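PDB 2B3F: glucose-binding protein from Thermus thermophilus HB27, which binds glucose or galactose and probably delivers the sugar to a binding-protein-dependent transport system. Local coordinates for residues L161-E165 / N166-Q170. Residues are numbered along the deposited sequence; the frame is centred on the assembly and turned at random.
Sequences LALGE and NWTQQ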
# COMPACT_ATOMS: atom_id res chain seq x y z
N LEU A 161 -9.50 -10.02 -15.77
CA LEU A 161 -8.98 -9.33 -14.57
C LEU A 161 -8.65 -10.34 -13.48
O LEU A 161 -9.50 -11.14 -13.09
CB LEU A 161 -9.98 -8.30 -14.06
CG LEU A 161 -9.54 -7.54 -12.80
CD1 LEU A 161 -8.29 -6.73 -13.08
CD2 LEU A 161 -10.65 -6.65 -12.30
N ALA A 162 -7.40 -10.30 -13.01
CA ALA A 162 -6.96 -11.08 -11.86
C ALA A 162 -7.33 -10.32 -10.60
O ALA A 162 -7.18 -9.09 -10.54
CB ALA A 162 -5.45 -11.32 -11.90
N LEU A 163 -7.84 -11.04 -9.61
CA LEU A 163 -8.25 -10.46 -8.34
C LEU A 163 -8.12 -11.51 -7.23
O LEU A 163 -8.23 -12.71 -7.50
CB LEU A 163 -9.68 -9.96 -8.47
CG LEU A 163 -10.31 -9.14 -7.36
CD1 LEU A 163 -9.52 -7.88 -7.11
CD2 LEU A 163 -11.73 -8.82 -7.76
N GLY A 164 -7.85 -11.06 -6.00
CA GLY A 164 -7.71 -11.94 -4.84
C GLY A 164 -8.69 -11.63 -3.71
O GLY A 164 -9.80 -11.11 -3.92
N GLU A 165 -8.22 -11.90 -2.50
CA GLU A 165 -8.98 -11.78 -1.28
C GLU A 165 -9.52 -10.36 -1.01
O GLU A 165 -9.15 -9.38 -1.68
CB GLU A 165 -8.15 -12.27 -0.09
CG GLU A 165 -6.90 -11.42 0.22
CD GLU A 165 -6.17 -11.88 1.45
OE1 GLU A 165 -6.82 -11.99 2.52
OE2 GLU A 165 -4.94 -12.11 1.37
N ASN A 166 -10.38 -10.27 -0.01
CA ASN A 166 -11.12 -9.06 0.30
C ASN A 166 -10.28 -7.78 0.21
O ASN A 166 -10.69 -6.85 -0.49
CB ASN A 166 -11.75 -9.18 1.69
CG ASN A 166 -12.50 -7.92 2.12
OD1 ASN A 166 -11.88 -6.99 2.62
ND2 ASN A 166 -13.84 -7.94 2.02
N TRP A 167 -9.14 -7.73 0.88
CA TRP A 167 -8.39 -6.44 0.85
C TRP A 167 -7.99 -6.05 -0.58
O TRP A 167 -7.92 -4.86 -0.89
CB TRP A 167 -7.20 -6.43 1.81
CG TRP A 167 -6.01 -7.15 1.37
CD1 TRP A 167 -5.63 -8.39 1.75
CD2 TRP A 167 -4.99 -6.66 0.49
NE1 TRP A 167 -4.45 -8.73 1.14
CE2 TRP A 167 -4.03 -7.68 0.37
CE3 TRP A 167 -4.80 -5.46 -0.20
CZ2 TRP A 167 -2.88 -7.53 -0.41
CZ3 TRP A 167 -3.67 -5.32 -0.99
CH2 TRP A 167 -2.72 -6.35 -1.09
N THR A 168 -7.74 -7.03 -1.45
CA THR A 168 -7.33 -6.72 -2.84
C THR A 168 -8.51 -6.17 -3.65
O THR A 168 -8.34 -5.47 -4.64
CB THR A 168 -6.71 -7.92 -3.59
OG1 THR A 168 -7.74 -8.84 -3.98
CG2 THR A 168 -5.67 -8.61 -2.78
N GLN A 169 -9.73 -6.52 -3.22
CA GLN A 169 -10.93 -5.97 -3.83
C GLN A 169 -11.10 -4.51 -3.41
O GLN A 169 -11.44 -3.67 -4.22
CB GLN A 169 -12.15 -6.80 -3.44
CG GLN A 169 -12.04 -8.26 -3.87
CD GLN A 169 -12.94 -9.18 -3.05
OE1 GLN A 169 -13.92 -8.74 -2.42
NE2 GLN A 169 -12.58 -10.47 -3.00
N GLN A 170 -10.83 -4.22 -2.14
CA GLN A 170 -10.78 -2.84 -1.66
C GLN A 170 -9.71 -2.06 -2.42
O GLN A 170 -9.92 -0.91 -2.79
CB GLN A 170 -10.45 -2.80 -0.18
CG GLN A 170 -11.46 -3.49 0.77
CD GLN A 170 -11.02 -3.31 2.21
OE1 GLN A 170 -10.69 -2.20 2.62
NE2 GLN A 170 -11.00 -4.39 2.98
O HOH W 1 -2.76 -11.27 0.12
O HOH W 2 -8.55 -9.74 2.88
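Thr168 folds its hydroxyl back against the loop that leads from strand 161-162 into helix 166-190. Set between the backbone N and the carbonyl carbon (chi1 76°), Thr168 OG1 works both ways: it donates a hydrogen bond to Glu165 O at 2.8 Å, in the carbonyl plane on a lone pair, and accepts from Gly164 N at 3.0 Å. Glu165 sits at the N-cap, and its carbonyl also takes Thr168 N, from above the carbonyl plane, plus a weak bond from Gln169 N. Next door, Gln169 swings its amide back to Gly164 O; the NE2 bond is 3.0 Å and fairly straight (157°), lying in both the carbonyl and amide planes. Leu163 crosses the Gln169 side chain at about a right angle, CD2 against Gln169 CG at 3.9 Å. The Glu165 carboxylate reaches the edge of the Trp167 indole, each oxygen using a water: one links OE1 to Trp167 N, the other OE2 to NE1. Thr168 CG2 covers one indole face, and Trp167 also touches Ala42, a galactose-binding residue. Water and loop carbonyl thus satisfy the first-turn N-H groups of Trp167 and Thr168, while the Trp167 side chain comes within about 4 Å of the bound galactose (nearest atoms).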